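CAMP factor (Mobiluncus curtisii, PDB 6JLC) probably acts as a secreted pore-forming toxin that takes part in the lysis of red blood cells. Local coordinates at residues A21-Q29 / F41-T49; L70-I81 / V121-R132. All coordinates share one frame; numbering follows the deposited sequence.

Interaction 1 (A21-Q29 / F41-T49); sequences AVETLKEIQ and FDKLFATAT
F45, whose ring packs against 21-29, has a backbone carbonyl oxygen held by two donors: T49 N and T49 OG1 each lie 3.1 Å from F45 O and reach it from opposite faces of the carbonyl plane. The F45 ring is a knob in a hole made by V22, L25, K26 and Q29. K26 lies across one face, its CE 4.2 Å from the ring centroid and nearly on the ring normal, a CH-pi contact; its NZ, farther out, can add at most a weak cation-pi attraction. The ring edge meets L25 CB and the amide oxygen of Q29, with Q29 OE1 3.6 Å from F45 CE2.

These segments belong to the antiparallel hairpin of helices 8-31 and 41-59, the first two helices of this C-terminal portion of the protein, which holds the CAMP factor family region; their axes stand 11.1 Å apart at an angle of 160°, a spacing wide enough for phenylalanine rings to lie between them.

One turn away from F45, F41 is met at its edge by Q29 CB, 3.7 Å from F41 CD2. With CG anti to the backbone N (chi1 173°) and the rest of the chain extended, Q29 runs past F41 in the opposite direction, bringing its NE2 up to F41 CB. L25 divides its methyls: CD2 faces F41 CZ, while CD1 touches L44 CD2 at 3.6 Å. At the other end V22 CG2 rests 3.6 Å from A48 CB, and the other methyl of V22, CG1, approaches F45 CD1.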
loop_
_atom_site.group_PDB
_atom_site.type_symbol
_atom_site.label_atom_id
_atom_site.label_comp_id
_atom_site.label_asym_id
_atom_site.label_seq_id
_atom_site.Cartn_x
_atom_site.Cartn_y
_atom_site.Cartn_z
ATOM N N ALA A 21 -9.850 -6.056 -4.139
ATOM C CA ALA A 21 -9.059 -4.849 -4.360
ATOM C C ALA A 21 -9.022 -3.990 -3.106
ATOM O O ALA A 21 -7.969 -3.463 -2.732
ATOM C CB ALA A 21 -9.626 -4.045 -5.533
ATOM N N VAL A 22 -10.164 -3.848 -2.434
ATOM C CA VAL A 22 -10.213 -2.992 -1.253
ATOM C C VAL A 22 -9.363 -3.578 -0.125
ATOM O O VAL A 22 -8.686 -2.842 0.600
ATOM C CB VAL A 22 -11.672 -2.754 -0.828
ATOM C CG1 VAL A 22 -11.738 -2.029 0.519
ATOM C CG2 VAL A 22 -12.403 -1.924 -1.906
ATOM N N GLU A 23 -9.345 -4.902 0.023
ATOM C CA GLU A 23 -8.521 -5.462 1.095
ATOM C C GLU A 23 -7.036 -5.259 0.813
ATOM O O GLU A 23 -6.267 -4.948 1.728
ATOM C CB GLU A 23 -8.861 -6.934 1.347
ATOM C CG GLU A 23 -10.353 -7.115 1.615
ATOM C CD GLU A 23 -10.814 -8.569 1.660
ATOM O OE1 GLU A 23 -9.957 -9.473 1.538
ATOM O OE2 GLU A 23 -12.043 -8.800 1.806
ATOM N N THR A 24 -6.633 -5.394 -0.454
ATOM C CA THR A 24 -5.245 -5.110 -0.808
ATOM C C THR A 24 -4.888 -3.669 -0.472
ATOM O O THR A 24 -3.833 -3.393 0.115
ATOM C CB THR A 24 -5.013 -5.392 -2.295
ATOM O OG1 THR A 24 -5.190 -6.788 -2.551
ATOM C CG2 THR A 24 -3.604 -4.986 -2.697
ATOM N N LEU A 25 -5.777 -2.735 -0.823
ATOM C CA LEU A 25 -5.484 -1.326 -0.601
ATOM C C LEU A 25 -5.412 -0.990 0.883
ATOM O O LEU A 25 -4.565 -0.191 1.295
ATOM C CB LEU A 25 -6.529 -0.463 -1.302
ATOM C CG LEU A 25 -6.418 -0.544 -2.827
ATOM C CD1 LEU A 25 -7.672 0.018 -3.469
ATOM C CD2 LEU A 25 -5.186 0.213 -3.308
ATOM N N LYS A 26 -6.295 -1.573 1.698
ATOM C CA LYS A 26 -6.257 -1.305 3.135
ATOM C C LYS A 26 -4.953 -1.793 3.760
ATOM O O LYS A 26 -4.390 -1.123 4.632
ATOM C CB LYS A 26 -7.461 -1.952 3.823
ATOM C CG LYS A 26 -8.727 -1.139 3.654
ATOM C CD LYS A 26 -9.969 -1.903 4.057
ATOM C CE LYS A 26 -11.173 -0.974 4.058
ATOM N NZ LYS A 26 -12.429 -1.685 4.427
ATOM N N GLU A 27 -4.460 -2.955 3.329
ATOM C CA GLU A 27 -3.187 -3.456 3.848
ATOM C C GLU A 27 -2.047 -2.507 3.505
ATOM O O GLU A 27 -1.227 -2.168 4.363
ATOM C CB GLU A 27 -2.893 -4.854 3.301
ATOM C CG GLU A 27 -3.872 -5.920 3.743
ATOM C CD GLU A 27 -3.669 -7.237 3.014
ATOM O OE1 GLU A 27 -2.619 -7.400 2.355
ATOM O OE2 GLU A 27 -4.564 -8.106 3.099
ATOM N N ILE A 28 -1.979 -2.062 2.253
ATOM C CA ILE A 28 -0.912 -1.142 1.875
ATOM C C ILE A 28 -1.053 0.182 2.616
ATOM O O ILE A 28 -0.053 0.797 3.015
ATOM C CB ILE A 28 -0.900 -0.944 0.349
ATOM C CG1 ILE A 28 -0.579 -2.269 -0.341
ATOM C CG2 ILE A 28 0.087 0.145 -0.051
ATOM C CD1 ILE A 28 -0.874 -2.244 -1.809
ATOM N N GLN A 29 -2.291 0.649 2.815
ATOM C CA GLN A 29 -2.480 1.907 3.533
ATOM C C GLN A 29 -1.985 1.791 4.968
ATOM O O GLN A 29 -1.412 2.741 5.519
ATOM C CB GLN A 29 -3.954 2.308 3.512
ATOM C CG GLN A 29 -4.283 3.503 4.380
ATOM C CD GLN A 29 -5.775 3.762 4.461
ATOM O OE1 GLN A 29 -6.560 2.865 4.784
ATOM N NE2 GLN A 29 -6.175 4.992 4.168
ATOM N N PHE A 41 -8.010 7.771 -0.222
ATOM C CA PHE A 41 -8.457 6.395 -0.005
ATOM C C PHE A 41 -9.836 6.344 0.653
ATOM O O PHE A 41 -10.617 5.428 0.379
ATOM C CB PHE A 41 -7.429 5.615 0.826
ATOM C CG PHE A 41 -6.349 4.921 -0.001
ATOM C CD1 PHE A 41 -6.094 5.294 -1.314
ATOM C CD2 PHE A 41 -5.589 3.887 0.549
ATOM C CE1 PHE A 41 -5.102 4.654 -2.072
ATOM C CE2 PHE A 41 -4.593 3.246 -0.200
ATOM C CZ PHE A 41 -4.352 3.627 -1.509
ATOM N N ASP A 42 -10.168 7.329 1.495
ATOM C CA ASP A 42 -11.489 7.355 2.135
ATOM C C ASP A 42 -12.610 7.435 1.102
ATOM O O ASP A 42 -13.598 6.691 1.171
ATOM C CB ASP A 42 -11.579 8.538 3.103
ATOM C CG ASP A 42 -10.812 8.302 4.390
ATOM O OD1 ASP A 42 -10.603 7.124 4.752
ATOM O OD2 ASP A 42 -10.430 9.300 5.040
ATOM N N LYS A 43 -12.477 8.351 0.143
ATOM C CA LYS A 43 -13.448 8.450 -0.940
ATOM C C LYS A 43 -13.518 7.152 -1.744
ATOM O O LYS A 43 -14.608 6.698 -2.116
ATOM C CB LYS A 43 -13.072 9.625 -1.841
ATOM C CG LYS A 43 -13.845 9.702 -3.133
ATOM C CD LYS A 43 -13.542 10.997 -3.852
ATOM C CE LYS A 43 -14.165 12.169 -3.131
ATOM N NZ LYS A 43 -14.673 13.156 -4.111
ATOM N N LEU A 44 -12.363 6.546 -2.023
ATOM C CA LEU A 44 -12.327 5.293 -2.777
ATOM C C LEU A 44 -13.113 4.193 -2.071
ATOM O O LEU A 44 -13.902 3.472 -2.700
ATOM C CB LEU A 44 -10.874 4.863 -2.982
ATOM C CG LEU A 44 -10.657 3.550 -3.736
ATOM C CD1 LEU A 44 -11.413 3.534 -5.067
ATOM C CD2 LEU A 44 -9.153 3.307 -3.952
ATOM N N PHE A 45 -12.888 4.028 -0.762
ATOM C CA PHE A 45 -13.557 2.951 -0.034
ATOM C C PHE A 45 -15.060 3.191 0.050
ATOM O O PHE A 45 -15.856 2.248 -0.053
ATOM C CB PHE A 45 -12.955 2.796 1.371
ATOM C CG PHE A 45 -11.485 2.402 1.379
ATOM C CD1 PHE A 45 -10.964 1.553 0.408
ATOM C CD2 PHE A 45 -10.631 2.871 2.372
ATOM C CE1 PHE A 45 -9.614 1.192 0.418
ATOM C CE2 PHE A 45 -9.291 2.513 2.395
ATOM C CZ PHE A 45 -8.777 1.672 1.421
ATOM N N ALA A 46 -15.469 4.447 0.238
ATOM C CA ALA A 46 -16.893 4.752 0.253
ATOM C C ALA A 46 -17.524 4.463 -1.103
ATOM O O ALA A 46 -18.642 3.939 -1.173
ATOM C CB ALA A 46 -17.114 6.217 0.651
ATOM N N THR A 47 -16.828 4.808 -2.193
ATOM C CA THR A 47 -17.344 4.511 -3.525
ATOM C C THR A 47 -17.445 3.008 -3.742
ATOM O O THR A 47 -18.407 2.520 -4.345
ATOM C CB THR A 47 -16.443 5.145 -4.588
ATOM O OG1 THR A 47 -16.412 6.558 -4.393
ATOM C CG2 THR A 47 -16.966 4.864 -5.983
ATOM N N ALA A 48 -16.453 2.260 -3.258
ATOM C CA ALA A 48 -16.473 0.811 -3.419
ATOM C C ALA A 48 -17.694 0.212 -2.742
ATOM O O ALA A 48 -18.335 -0.707 -3.271
ATOM C CB ALA A 48 -15.189 0.215 -2.842
ATOM N N THR A 49 -18.049 0.754 -1.575
ATOM C CA THR A 49 -19.241 0.307 -0.875
ATOM C C THR A 49 -20.504 0.604 -1.668
ATOM O O THR A 49 -21.394 -0.248 -1.771
ATOM C CB THR A 49 -19.282 0.968 0.501
ATOM O OG1 THR A 49 -18.126 0.548 1.236
ATOM C CG2 THR A 49 -20.527 0.542 1.249
#

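Interaction 2 (L70-I81 / V121-R132); sequences LIMARTHLIVEI and VYQLNDSISDLR
E80 and R132 form a two-point salt bridge between parallel helices of the CAMP factor bundle, whose segments run 9.0 Å apart at 17°. R132 offers its side-on pair: NE donates to E80 OE2 at 2.9 Å, almost straight (167°), and NH2 donates to E80 OE1 at 3.0 Å along a more bent path. OE2 lies in the guanidinium plane, yet both oxygens are met from above the carboxylate plane, the two flat groups being steeply turned against each other. A bend at chi2 (70°) in E80 carries the carboxylate to this position.

A second polar link passes through a water, which donates to N125 OD1 (2.7 Å) and lies 3.0 Å from H76 ND1, at the edge of the imidazole ring. R74 turns its guanidinium away to the backbone, where NH1 bonds to V114 O and N116 O; only its aliphatic part serves here, CG touching L124 CD1 at 3.6 Å.

Beside these polar groups, which line one flank of the pair, the interface is knobs-into-holes: L124 sits among L70, A73, R74 and L77, and L77 among L124, S127, I128 and L131. L77 CD2 meets L124 CD2 at 3.7 Å, while V114 of helix 97-114 also touches L77. I128 CG2 lies 3.6 Å from the guanidinium plane of R132, over its centre.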
loop_
_atom_site.group_PDB
_atom_site.type_symbol
_atom_site.label_atom_id
_atom_site.label_comp_id
_atom_site.label_asym_id
_atom_site.label_seq_id
_atom_site.Cartn_x
_atom_site.Cartn_y
_atom_site.Cartn_z
ATOM N N LEU A 70 -21.547 1.203 -17.306
ATOM C CA LEU A 70 -20.967 2.143 -16.355
ATOM C C LEU A 70 -20.560 1.444 -15.063
ATOM O O LEU A 70 -19.468 1.680 -14.536
ATOM C CB LEU A 70 -21.972 3.260 -16.076
ATOM C CG LEU A 70 -21.489 4.580 -15.505
ATOM C CD1 LEU A 70 -20.394 5.197 -16.376
ATOM C CD2 LEU A 70 -22.685 5.513 -15.407
ATOM N N ILE A 71 -21.433 0.580 -14.527
ATOM C CA ILE A 71 -21.102 -0.115 -13.284
ATOM C C ILE A 71 -19.860 -0.981 -13.474
ATOM O O ILE A 71 -19.005 -1.073 -12.581
ATOM C CB ILE A 71 -22.310 -0.940 -12.788
ATOM C CG1 ILE A 71 -23.451 -0.022 -12.317
ATOM C CG2 ILE A 71 -21.920 -1.845 -11.633
ATOM C CD1 ILE A 71 -23.247 0.597 -10.914
ATOM N N MET A 72 -19.731 -1.623 -14.636
ATOM C CA MET A 72 -18.582 -2.492 -14.865
ATOM C C MET A 72 -17.317 -1.682 -15.138
ATOM O O MET A 72 -16.217 -2.115 -14.777
ATOM C CB MET A 72 -18.862 -3.460 -16.020
ATOM C CG MET A 72 -19.816 -4.590 -15.676
ATOM S SD MET A 72 -19.390 -5.426 -14.123
ATOM C CE MET A 72 -17.735 -6.014 -14.471
ATOM N N ALA A 73 -17.443 -0.522 -15.790
ATOM C CA ALA A 73 -16.281 0.350 -15.948
ATOM C C ALA A 73 -15.781 0.843 -14.589
ATOM O O ALA A 73 -14.568 0.870 -14.342
ATOM C CB ALA A 73 -16.620 1.527 -16.877
ATOM N N ARG A 74 -16.697 1.219 -13.683
ATOM C CA ARG A 74 -16.267 1.595 -12.334
ATOM C C ARG A 74 -15.607 0.418 -11.625
ATOM O O ARG A 74 -14.605 0.586 -10.916
ATOM C CB ARG A 74 -17.445 2.120 -11.502
ATOM C CG ARG A 74 -18.007 3.480 -11.947
ATOM C CD ARG A 74 -18.950 4.116 -10.891
ATOM N NE ARG A 74 -19.905 5.105 -11.449
ATOM C CZ ARG A 74 -19.721 6.421 -11.472
ATOM N NH1 ARG A 74 -18.607 6.956 -11.001
ATOM N NH2 ARG A 74 -20.650 7.216 -11.984
ATOM N N THR A 75 -16.167 -0.786 -11.804
ATOM C CA THR A 75 -15.595 -1.990 -11.204
ATOM C C THR A 75 -14.178 -2.219 -11.709
ATOM O O THR A 75 -13.249 -2.424 -10.919
ATOM C CB THR A 75 -16.482 -3.203 -11.514
ATOM O OG1 THR A 75 -17.757 -3.040 -10.874
ATOM C CG2 THR A 75 -15.838 -4.487 -11.029
ATOM N N HIS A 76 -13.994 -2.192 -13.034
ATOM C CA HIS A 76 -12.660 -2.383 -13.593
ATOM C C HIS A 76 -11.683 -1.328 -13.092
ATOM O O HIS A 76 -10.508 -1.631 -12.863
ATOM C CB HIS A 76 -12.711 -2.382 -15.119
ATOM C CG HIS A 76 -13.533 -3.501 -15.671
ATOM N ND1 HIS A 76 -14.384 -3.349 -16.749
ATOM C CD2 HIS A 76 -13.679 -4.782 -15.259
ATOM C CE1 HIS A 76 -14.988 -4.497 -16.994
ATOM N NE2 HIS A 76 -14.584 -5.383 -16.098
ATOM N N LEU A 77 -12.144 -0.086 -12.907
ATOM C CA LEU A 77 -11.220 0.958 -12.462
ATOM C C LEU A 77 -10.797 0.753 -11.004
ATOM O O LEU A 77 -9.620 0.928 -10.661
ATOM C CB LEU A 77 -11.840 2.342 -12.670
ATOM C CG LEU A 77 -10.978 3.561 -12.286
ATOM C CD1 LEU A 77 -9.592 3.534 -12.939
ATOM C CD2 LEU A 77 -11.711 4.843 -12.702
ATOM N N ILE A 78 -11.734 0.376 -10.127
ATOM C CA ILE A 78 -11.339 0.079 -8.752
ATOM C C ILE A 78 -10.329 -1.060 -8.722
ATOM O O ILE A 78 -9.321 -0.991 -8.007
ATOM C CB ILE A 78 -12.577 -0.217 -7.885
ATOM C CG1 ILE A 78 -13.371 1.085 -7.713
ATOM C CG2 ILE A 78 -12.154 -0.742 -6.517
ATOM C CD1 ILE A 78 -14.519 1.014 -6.749
ATOM N N VAL A 79 -10.552 -2.106 -9.527
ATOM C CA VAL A 79 -9.600 -3.214 -9.570
ATOM C C VAL A 79 -8.240 -2.720 -10.035
ATOM O O VAL A 79 -7.199 -3.092 -9.482
ATOM C CB VAL A 79 -10.141 -4.344 -10.468
ATOM C CG1 VAL A 79 -9.047 -5.351 -10.808
ATOM C CG2 VAL A 79 -11.339 -5.009 -9.788
ATOM N N GLU A 80 -8.235 -1.844 -11.044
ATOM C CA GLU A 80 -6.985 -1.325 -11.583
ATOM C C GLU A 80 -6.253 -0.469 -10.565
ATOM O O GLU A 80 -5.017 -0.491 -10.508
ATOM C CB GLU A 80 -7.258 -0.501 -12.842
ATOM C CG GLU A 80 -6.000 -0.273 -13.685
ATOM C CD GLU A 80 -5.538 -1.563 -14.343
ATOM O OE1 GLU A 80 -6.407 -2.414 -14.624
ATOM O OE2 GLU A 80 -4.322 -1.721 -14.590
ATOM N N ILE A 81 -6.992 0.336 -9.798
ATOM C CA ILE A 81 -6.356 1.121 -8.747
ATOM C C ILE A 81 -5.669 0.192 -7.757
ATOM O O ILE A 81 -4.516 0.411 -7.362
ATOM C CB ILE A 81 -7.390 2.020 -8.050
ATOM C CG1 ILE A 81 -7.901 3.112 -9.011
ATOM C CG2 ILE A 81 -6.775 2.660 -6.810
ATOM C CD1 ILE A 81 -9.136 3.794 -8.500
ATOM N N VAL A 121 -18.353 6.159 -19.253
ATOM C CA VAL A 121 -17.577 4.967 -19.593
ATOM C C VAL A 121 -16.240 5.351 -20.208
ATOM O O VAL A 121 -15.199 4.781 -19.865
ATOM C CB VAL A 121 -18.385 4.052 -20.533
ATOM C CG1 VAL A 121 -17.509 2.925 -21.061
ATOM C CG2 VAL A 121 -19.577 3.474 -19.781
ATOM N N TYR A 122 -16.246 6.309 -21.142
ATOM C CA TYR A 122 -14.997 6.730 -21.774
ATOM C C TYR A 122 -13.999 7.232 -20.736
ATOM O O TYR A 122 -12.812 6.889 -20.790
ATOM C CB TYR A 122 -15.271 7.822 -22.820
ATOM C CG TYR A 122 -16.064 7.364 -24.025
ATOM C CD1 TYR A 122 -16.119 6.024 -24.379
ATOM C CD2 TYR A 122 -16.745 8.281 -24.827
ATOM C CE1 TYR A 122 -16.832 5.600 -25.484
ATOM C CE2 TYR A 122 -17.462 7.865 -25.937
ATOM C CZ TYR A 122 -17.497 6.521 -26.260
ATOM O OH TYR A 122 -18.205 6.086 -27.358
ATOM N N GLN A 123 -14.465 8.049 -19.785
ATOM C CA GLN A 123 -13.560 8.642 -18.809
ATOM C C GLN A 123 -12.999 7.585 -17.875
ATOM O O GLN A 123 -11.803 7.595 -17.554
ATOM C CB GLN A 123 -14.286 9.715 -18.002
ATOM C CG GLN A 123 -14.646 10.935 -18.822
ATOM C CD GLN A 123 -15.563 11.873 -18.072
ATOM O OE1 GLN A 123 -16.330 11.455 -17.196
ATOM N NE2 GLN A 123 -15.500 13.161 -18.426
ATOM N N LEU A 124 -13.859 6.673 -17.416
ATOM C CA LEU A 124 -13.402 5.611 -16.533
ATOM C C LEU A 124 -12.410 4.701 -17.243
ATOM O O LEU A 124 -11.394 4.293 -16.659
ATOM C CB LEU A 124 -14.608 4.818 -16.019
ATOM C CG LEU A 124 -15.619 5.632 -15.208
ATOM C CD1 LEU A 124 -16.929 4.880 -15.100
ATOM C CD2 LEU A 124 -15.088 5.961 -13.811
ATOM N N ASN A 125 -12.695 4.348 -18.501
ATOM C CA ASN A 125 -11.759 3.533 -19.262
ATOM C C ASN A 125 -10.457 4.287 -19.509
ATOM O O ASN A 125 -9.370 3.694 -19.483
ATOM C CB ASN A 125 -12.385 3.106 -20.596
ATOM C CG ASN A 125 -13.429 2.021 -20.421
ATOM O OD1 ASN A 125 -13.443 1.323 -19.409
ATOM N ND2 ASN A 125 -14.294 1.862 -21.411
ATOM N N ASP A 126 -10.548 5.600 -19.747
ATOM C CA ASP A 126 -9.329 6.380 -19.942
ATOM C C ASP A 126 -8.513 6.464 -18.651
ATOM O O ASP A 126 -7.278 6.546 -18.703
ATOM C CB ASP A 126 -9.673 7.774 -20.473
ATOM C CG ASP A 126 -10.088 7.755 -21.945
ATOM O OD1 ASP A 126 -9.911 6.715 -22.618
ATOM O OD2 ASP A 126 -10.602 8.777 -22.426
ATOM N N SER A 127 -9.173 6.441 -17.492
ATOM C CA SER A 127 -8.434 6.386 -16.227
ATOM C C SER A 127 -7.664 5.077 -16.089
ATOM O O SER A 127 -6.523 5.066 -15.604
ATOM C CB SER A 127 -9.381 6.572 -15.040
ATOM O OG SER A 127 -10.009 7.844 -15.115
ATOM N N ILE A 128 -8.279 3.956 -16.483
ATOM C CA ILE A 128 -7.567 2.680 -16.487
ATOM C C ILE A 128 -6.324 2.782 -17.367
ATOM O O ILE A 128 -5.226 2.367 -16.973
ATOM C CB ILE A 128 -8.508 1.550 -16.946
ATOM C CG1 ILE A 128 -9.597 1.321 -15.889
ATOM C CG2 ILE A 128 -7.726 0.272 -17.216
ATOM C CD1 ILE A 128 -10.700 0.364 -16.316
ATOM N N SER A 129 -6.472 3.351 -18.564
ATOM C CA SER A 129 -5.325 3.501 -19.453
ATOM C C SER A 129 -4.264 4.408 -18.838
ATOM O O SER A 129 -3.057 4.169 -19.003
ATOM C CB SER A 129 -5.781 4.055 -20.803
ATOM O OG SER A 129 -6.611 3.114 -21.459
ATOM N N ASP A 130 -4.690 5.452 -18.123
ATOM C CA ASP A 130 -3.723 6.391 -17.560
ATOM C C ASP A 130 -2.951 5.767 -16.404
ATOM O O ASP A 130 -1.754 6.031 -16.242
ATOM C CB ASP A 130 -4.427 7.655 -17.095
ATOM C CG ASP A 130 -3.468 8.660 -16.487
ATOM O OD1 ASP A 130 -2.646 9.230 -17.241
ATOM O OD2 ASP A 130 -3.539 8.888 -15.260
ATOM N N LEU A 131 -3.620 4.970 -15.568
ATOM C CA LEU A 131 -2.893 4.251 -14.527
ATOM C C LEU A 131 -1.820 3.351 -15.133
ATOM O O LEU A 131 -0.681 3.321 -14.652
ATOM C CB LEU A 131 -3.863 3.431 -13.682
ATOM C CG LEU A 131 -4.802 4.200 -12.756
ATOM C CD1 LEU A 131 -5.963 3.292 -12.299
ATOM C CD2 LEU A 131 -4.029 4.743 -11.547
ATOM N N ARG A 132 -2.157 2.615 -16.196
ATOM C CA ARG A 132 -1.189 1.698 -16.792
ATOM C C ARG A 132 -0.049 2.459 -17.447
ATOM O O ARG A 132 1.124 2.091 -17.292
ATOM C CB ARG A 132 -1.874 0.789 -17.811
ATOM C CG ARG A 132 -2.838 -0.196 -17.154
ATOM C CD ARG A 132 -3.747 -0.858 -18.162
ATOM N NE ARG A 132 -4.658 -1.787 -17.512
ATOM C CZ ARG A 132 -5.596 -2.480 -18.145
ATOM N NH1 ARG A 132 -5.748 -2.341 -19.455
ATOM N NH2 ARG A 132 -6.390 -3.296 -17.463
HETATM O O HOH W 1 -14.634 -0.997 -18.653
#

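In the fold
Helix 68-91 joins the two contacts, whose centres are about 15 Å apart. It follows helix 41-59 in the chain and turns the side of 70-81 that carries I78 toward interaction 1, whereas L77 and E80 serve interaction 2. The two touch directly: L44 CD2 is 3.8 Å from I81 CG2, A48 CA is 3.9 Å from I78 CD1, and A21 CB is 3.9 Å from I78 O. L44 thus packs against both L25 and I81. Interaction 1 lies about 10 Å from the centre of the chain and interaction 2 about 19 Å, and helix 97-114 touches side chains of both.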